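Local coordinates for protein thermotoga maritima TmcAL (Thermotoga maritima, PDB 5Y0T) that is a member of the HIGH nucleotidyl transferase family of the HUP clan and binds adenosine-5'-rp-alpha-thio-triphosphate in a pocket, at residues Glu46-Ala54 against Thr395-Pro403. Sequence-based numbering, arbitrary orientation.
Sequences EPAVIDKFA and TNFYSMFFP
Pro47 and Tyr398 bring the two backbones within 7.5 Å, CA to CA, where the loop leading into helix 52-61 passes the C-terminal end of helix 381-399. Both segments lie in the HIGH nucleotidyl transferase family region (HUP clan), and the side chain of Ala48 is about 10 Å from the bound adenosine-5'-rp-alpha-thio-triphosphate. Tyr398 makes the largest single contribution: with CG anti to its backbone N (chi1 178°), the ring extends toward the loop, with Pro47, Ala48 and Asp51 around it. Its OH donates to Ala48 O at 2.7 Å, arriving from above the carbonyl plane, 47° out of it, while the same oxygen lies in the plane of the ring at its edge. Pro47 CB also packs at that edge, 3.7 Å from Tyr398 CE2, and Asp51 CB sits beside Tyr398 CE1. Asp51 is the N-cap of helix 52-61: its OD1 takes the N-H of Ala54 at 3.0 Å, almost straight at 170°. The other carboxylate oxygen, OD2, pairs with Arg412, touches the edge of the Phe402 ring near CZ, and accepts from a water that also donates to Ser399 OG. Farther along, the extended Lys52 chain crosses Thr395 at about a right angle. Asp413 ties this pair together, forming a salt bridge with the lysine and a hydrogen bond with the threonine hydroxyl, while Lys52 NZ itself donates to Thr395 OG1 at 3.0 Å.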
ATOM      1  N   GLU A  46      15.574  -7.758   1.227  1.00 25.86           N
ATOM      2  CA  GLU A  46      16.012  -6.365   1.338  1.00 28.64           C
ATOM      3  C   GLU A  46      16.077  -5.757  -0.051  1.00 27.51           C
ATOM      4  O   GLU A  46      16.178  -6.493  -1.027  1.00 24.96           O
ATOM      5  CB  GLU A  46      17.383  -6.267   2.001  1.00 26.68           C
ATOM      6  CG  GLU A  46      17.430  -6.752   3.447  1.00 31.38           C
ATOM      7  CD  GLU A  46      18.714  -6.358   4.137  1.00 34.40           C
ATOM      8  OE1 GLU A  46      18.877  -5.154   4.438  1.00 35.95           O
ATOM      9  OE2 GLU A  46      19.557  -7.253   4.384  1.00 38.30           O
ATOM     10  N   PRO A  47      16.011  -4.420  -0.145  1.00 28.32           N
ATOM     11  CA  PRO A  47      16.303  -3.786  -1.434  1.00 21.67           C
ATOM     12  C   PRO A  47      17.788  -3.864  -1.725  1.00 21.83           C
ATOM     13  O   PRO A  47      18.591  -3.907  -0.786  1.00 20.74           O
ATOM     14  CB  PRO A  47      15.877  -2.333  -1.230  1.00 16.95           C
ATOM     15  CG  PRO A  47      16.031  -2.108   0.264  1.00 24.52           C
ATOM     16  CD  PRO A  47      15.712  -3.439   0.912  1.00 28.21           C
ATOM     17  N   ALA A  48      18.151  -3.854  -3.001  1.00 22.30           N
ATOM     18  CA  ALA A  48      19.547  -3.711  -3.373  1.00 19.84           C
ATOM     19  C   ALA A  48      19.969  -2.313  -2.965  1.00 22.56           C
ATOM     20  O   ALA A  48      19.163  -1.366  -3.003  1.00 19.01           O
ATOM     21  CB  ALA A  48      19.733  -3.946  -4.856  1.00 22.78           C
ATOM     22  N   VAL A  49      21.210  -2.159  -2.537  1.00 17.49           N
ATOM     23  CA  VAL A  49      21.595  -0.876  -1.980  1.00 23.39           C
ATOM     24  C   VAL A  49      21.725   0.185  -3.096  1.00 21.28           C
ATOM     25  O   VAL A  49      21.538   1.378  -2.845  1.00 27.03           O
ATOM     26  CB  VAL A  49      22.891  -1.004  -1.139  1.00 20.11           C
ATOM     27  CG1 VAL A  49      24.119  -1.330  -2.027  1.00 17.56           C
ATOM     28  CG2 VAL A  49      23.092   0.251  -0.302  1.00 26.58           C
ATOM     29  N   ILE A  50      22.023  -0.261  -4.320  1.00 19.37           N
ATOM     30  CA  ILE A  50      21.869   0.568  -5.531  1.00 20.06           C
ATOM     31  C   ILE A  50      21.161  -0.291  -6.569  1.00 20.72           C
ATOM     32  O   ILE A  50      21.101  -1.506  -6.399  1.00 18.65           O
ATOM     33  CB  ILE A  50      23.197   1.073  -6.106  1.00 18.35           C
ATOM     34  CG1 ILE A  50      24.172  -0.098  -6.332  1.00 16.23           C
ATOM     35  CG2 ILE A  50      23.841   2.128  -5.196  1.00 18.40           C
ATOM     36  CD1 ILE A  50      25.526   0.374  -6.916  1.00 23.73           C
ATOM     37  N   ASP A  51      20.626   0.301  -7.639  1.00 20.56           N
ATOM     38  CA  ASP A  51      19.667  -0.474  -8.432  1.00 18.87           C
ATOM     39  C   ASP A  51      20.343  -1.404  -9.432  1.00 19.63           C
ATOM     40  O   ASP A  51      21.568  -1.443  -9.543  1.00 16.04           O
ATOM     41  CB  ASP A  51      18.628   0.449  -9.118  1.00 22.06           C
ATOM     42  CG  ASP A  51      19.176   1.255 -10.287  1.00 23.38           C
ATOM     43  OD1 ASP A  51      20.308   1.025 -10.772  1.00 23.54           O
ATOM     44  OD2 ASP A  51      18.422   2.146 -10.744  1.00 27.54           O
ATOM     45  N   LYS A  52      19.531  -2.177 -10.146  1.00 16.06           N
ATOM     46  CA  LYS A  52      20.058  -3.262 -10.969  1.00 17.17           C
ATOM     47  C   LYS A  52      20.794  -2.732 -12.195  1.00 18.28           C
ATOM     48  O   LYS A  52      21.690  -3.395 -12.724  1.00 20.85           O
ATOM     49  CB  LYS A  52      18.916  -4.202 -11.395  1.00 16.79           C
ATOM     50  CG  LYS A  52      17.902  -3.519 -12.325  1.00 18.33           C
ATOM     51  CD  LYS A  52      16.608  -4.328 -12.426  1.00 14.31           C
ATOM     52  CE  LYS A  52      15.596  -3.602 -13.328  1.00 17.96           C
ATOM     53  NZ  LYS A  52      14.310  -4.378 -13.445  1.00 18.23           N
ATOM     54  N   PHE A  53      20.443  -1.530 -12.642  1.00 17.22           N
ATOM     55  CA  PHE A  53      21.133  -0.955 -13.804  1.00 17.75           C
ATOM     56  C   PHE A  53      22.571  -0.574 -13.437  1.00 22.95           C
ATOM     57  O   PHE A  53      23.522  -0.813 -14.193  1.00 21.94           O
ATOM     58  CB  PHE A  53      20.346   0.250 -14.330  1.00 22.95           C
ATOM     59  CG  PHE A  53      18.923  -0.095 -14.712  1.00 22.19           C
ATOM     60  CD1 PHE A  53      18.667  -0.916 -15.793  1.00 27.72           C
ATOM     61  CD2 PHE A  53      17.858   0.393 -13.983  1.00 26.73           C
ATOM     62  CE1 PHE A  53      17.359  -1.241 -16.140  1.00 25.02           C
ATOM     63  CE2 PHE A  53      16.554   0.068 -14.325  1.00 30.79           C
ATOM     64  CZ  PHE A  53      16.313  -0.744 -15.402  1.00 24.05           C
ATOM     65  N   ALA A  54      22.734  -0.001 -12.255  1.00 19.84           N
ATOM     66  CA  ALA A  54      24.068   0.295 -11.744  1.00 18.00           C
ATOM     67  C   ALA A  54      24.857  -0.990 -11.474  1.00 19.53           C
ATOM     68  O   ALA A  54      26.036  -1.107 -11.833  1.00 21.47           O
ATOM     69  CB  ALA A  54      23.968   1.141 -10.475  1.00 19.35           C
ATOM     70  N   THR A 395      10.616  -2.397  -9.693  1.00 19.22           N
ATOM     71  CA  THR A 395      11.452  -1.257 -10.078  1.00 21.24           C
ATOM     72  C   THR A 395      10.778   0.067  -9.771  1.00 18.29           C
ATOM     73  O   THR A 395      11.396   0.989  -9.231  1.00 18.65           O
ATOM     74  CB  THR A 395      11.812  -1.310 -11.599  1.00 19.18           C
ATOM     75  OG1 THR A 395      12.473  -2.546 -11.878  1.00 22.08           O
ATOM     76  CG2 THR A 395      12.735  -0.174 -12.004  1.00 18.51           C
ATOM     77  N   ASN A 396       9.505   0.174 -10.125  1.00 20.49           N
ATOM     78  CA  ASN A 396       8.790   1.424  -9.920  1.00 23.88           C
ATOM     79  C   ASN A 396       8.627   1.761  -8.443  1.00 21.01           C
ATOM     80  O   ASN A 396       8.739   2.924  -8.046  1.00 21.37           O
ATOM     81  CB  ASN A 396       7.430   1.362 -10.609  1.00 20.27           C
ATOM     82  CG  ASN A 396       7.553   1.385 -12.123  1.00 21.45           C
ATOM     83  OD1 ASN A 396       8.593   1.775 -12.664  1.00 21.71           O
ATOM     84  ND2 ASN A 396       6.483   0.996 -12.817  1.00 17.03           N
ATOM     85  N   PHE A 397       8.364   0.740  -7.636  1.00 19.12           N
ATOM     86  CA  PHE A 397       8.227   0.911  -6.202  1.00 15.65           C
ATOM     87  C   PHE A 397       9.573   1.295  -5.586  1.00 17.61           C
ATOM     88  O   PHE A 397       9.684   2.257  -4.836  1.00 18.47           O
ATOM     89  CB  PHE A 397       7.691  -0.373  -5.580  1.00 14.61           C
ATOM     90  CG  PHE A 397       7.562  -0.326  -4.078  1.00 18.62           C
ATOM     91  CD1 PHE A 397       6.480   0.305  -3.482  1.00 17.17           C
ATOM     92  CD2 PHE A 397       8.513  -0.945  -3.262  1.00 16.71           C
ATOM     93  CE1 PHE A 397       6.352   0.335  -2.079  1.00 20.90           C
ATOM     94  CE2 PHE A 397       8.397  -0.922  -1.867  1.00 19.22           C
ATOM     95  CZ  PHE A 397       7.313  -0.290  -1.275  1.00 22.01           C
ATOM     96  N   TYR A 398      10.604   0.536  -5.922  1.00 14.75           N
ATOM     97  CA  TYR A 398      11.956   0.825  -5.432  1.00 17.34           C
ATOM     98  C   TYR A 398      12.404   2.282  -5.663  1.00 16.22           C
ATOM     99  O   TYR A 398      12.959   2.927  -4.762  1.00 20.11           O
ATOM    100  CB  TYR A 398      12.922  -0.152  -6.105  1.00 18.68           C
ATOM    101  CG  TYR A 398      14.385   0.011  -5.765  1.00 20.18           C
ATOM    102  CD1 TYR A 398      15.183   0.924  -6.458  1.00 23.48           C
ATOM    103  CD2 TYR A 398      14.988  -0.796  -4.806  1.00 17.29           C
ATOM    104  CE1 TYR A 398      16.537   1.053  -6.175  1.00 22.77           C
ATOM    105  CE2 TYR A 398      16.357  -0.685  -4.526  1.00 20.11           C
ATOM    106  CZ  TYR A 398      17.118   0.243  -5.216  1.00 23.51           C
ATOM    107  OH  TYR A 398      18.464   0.385  -4.946  1.00 24.90           O
ATOM    108  N   SER A 399      12.161   2.804  -6.866  1.00 17.31           N
ATOM    109  CA  SER A 399      12.651   4.133  -7.242  1.00 20.17           C
ATOM    110  C   SER A 399      12.027   5.260  -6.411  1.00 21.62           C
ATOM    111  O   SER A 399      12.613   6.338  -6.289  1.00 19.77           O
ATOM    112  CB  SER A 399      12.403   4.382  -8.736  1.00 27.55           C
ATOM    113  OG  SER A 399      13.046   3.365  -9.485  1.00 32.51           O
ATOM    114  N   MET A 400      10.851   5.016  -5.829  1.00 21.34           N
ATOM    115  CA  MET A 400      10.258   6.006  -4.905  1.00 19.33           C
ATOM    116  C   MET A 400      11.133   6.216  -3.668  1.00 18.59           C
ATOM    117  O   MET A 400      10.945   7.180  -2.915  1.00 22.01           O
ATOM    118  CB  MET A 400       8.857   5.582  -4.468  1.00 18.90           C
ATOM    119  CG  MET A 400       7.749   5.954  -5.460  1.00 19.82           C
ATOM    120  SD  MET A 400       7.765   7.710  -5.867  1.00 24.75           S
ATOM    121  CE  MET A 400       7.393   8.476  -4.267  1.00 20.39           C
ATOM    122  N   PHE A 401      12.043   5.278  -3.418  1.00 16.60           N
ATOM    123  CA  PHE A 401      12.928   5.369  -2.251  1.00 21.61           C
ATOM    124  C   PHE A 401      14.348   5.854  -2.545  1.00 23.82           C
ATOM    125  O   PHE A 401      15.182   5.906  -1.637  1.00 21.14           O
ATOM    126  CB  PHE A 401      12.937   4.024  -1.525  1.00 21.70           C
ATOM    127  CG  PHE A 401      11.571   3.627  -1.061  1.00 19.84           C
ATOM    128  CD1 PHE A 401      11.100   4.046   0.175  1.00 22.89           C
ATOM    129  CD2 PHE A 401      10.726   2.915  -1.898  1.00 18.71           C
ATOM    130  CE1 PHE A 401       9.816   3.725   0.596  1.00 23.86           C
ATOM    131  CE2 PHE A 401       9.443   2.582  -1.499  1.00 17.79           C
ATOM    132  CZ  PHE A 401       8.985   2.985  -0.234  1.00 20.12           C
ATOM    133  N   PHE A 402      14.622   6.199  -3.804  1.00 22.17           N
ATOM    134  CA  PHE A 402      15.801   7.002  -4.122  1.00 20.76           C
ATOM    135  C   PHE A 402      15.794   8.211  -3.196  1.00 19.23           C
ATOM    136  O   PHE A 402      14.761   8.869  -3.057  1.00 21.15           O
ATOM    137  CB  PHE A 402      15.789   7.497  -5.576  1.00 21.32           C
ATOM    138  CG  PHE A 402      16.087   6.450  -6.610  1.00 22.19           C
ATOM    139  CD1 PHE A 402      16.980   5.417  -6.360  1.00 24.02           C
ATOM    140  CD2 PHE A 402      15.491   6.533  -7.867  1.00 24.03           C
ATOM    141  CE1 PHE A 402      17.288   4.474  -7.346  1.00 23.40           C
ATOM    142  CE2 PHE A 402      15.769   5.582  -8.853  1.00 19.33           C
ATOM    143  CZ  PHE A 402      16.673   4.546  -8.584  1.00 22.57           C
ATOM    144  N   PRO A 403      16.938   8.515  -2.564  1.00 19.17           N
ATOM    145  CA  PRO A 403      16.997   9.635  -1.619  1.00 21.38           C
ATOM    146  C   PRO A 403      16.569  10.975  -2.229  1.00 24.83           C
ATOM    147  O   PRO A 403      15.931  11.749  -1.537  1.00 22.93           O
ATOM    148  CB  PRO A 403      18.473   9.657  -1.203  1.00 25.63           C
ATOM    149  CG  PRO A 403      18.859   8.187  -1.253  1.00 23.61           C
ATOM    150  CD  PRO A 403      18.149   7.670  -2.499  1.00 20.82           C
TER
HETATM  151  O   HOH W   1      15.536   1.642 -10.377  1.00 38.12           O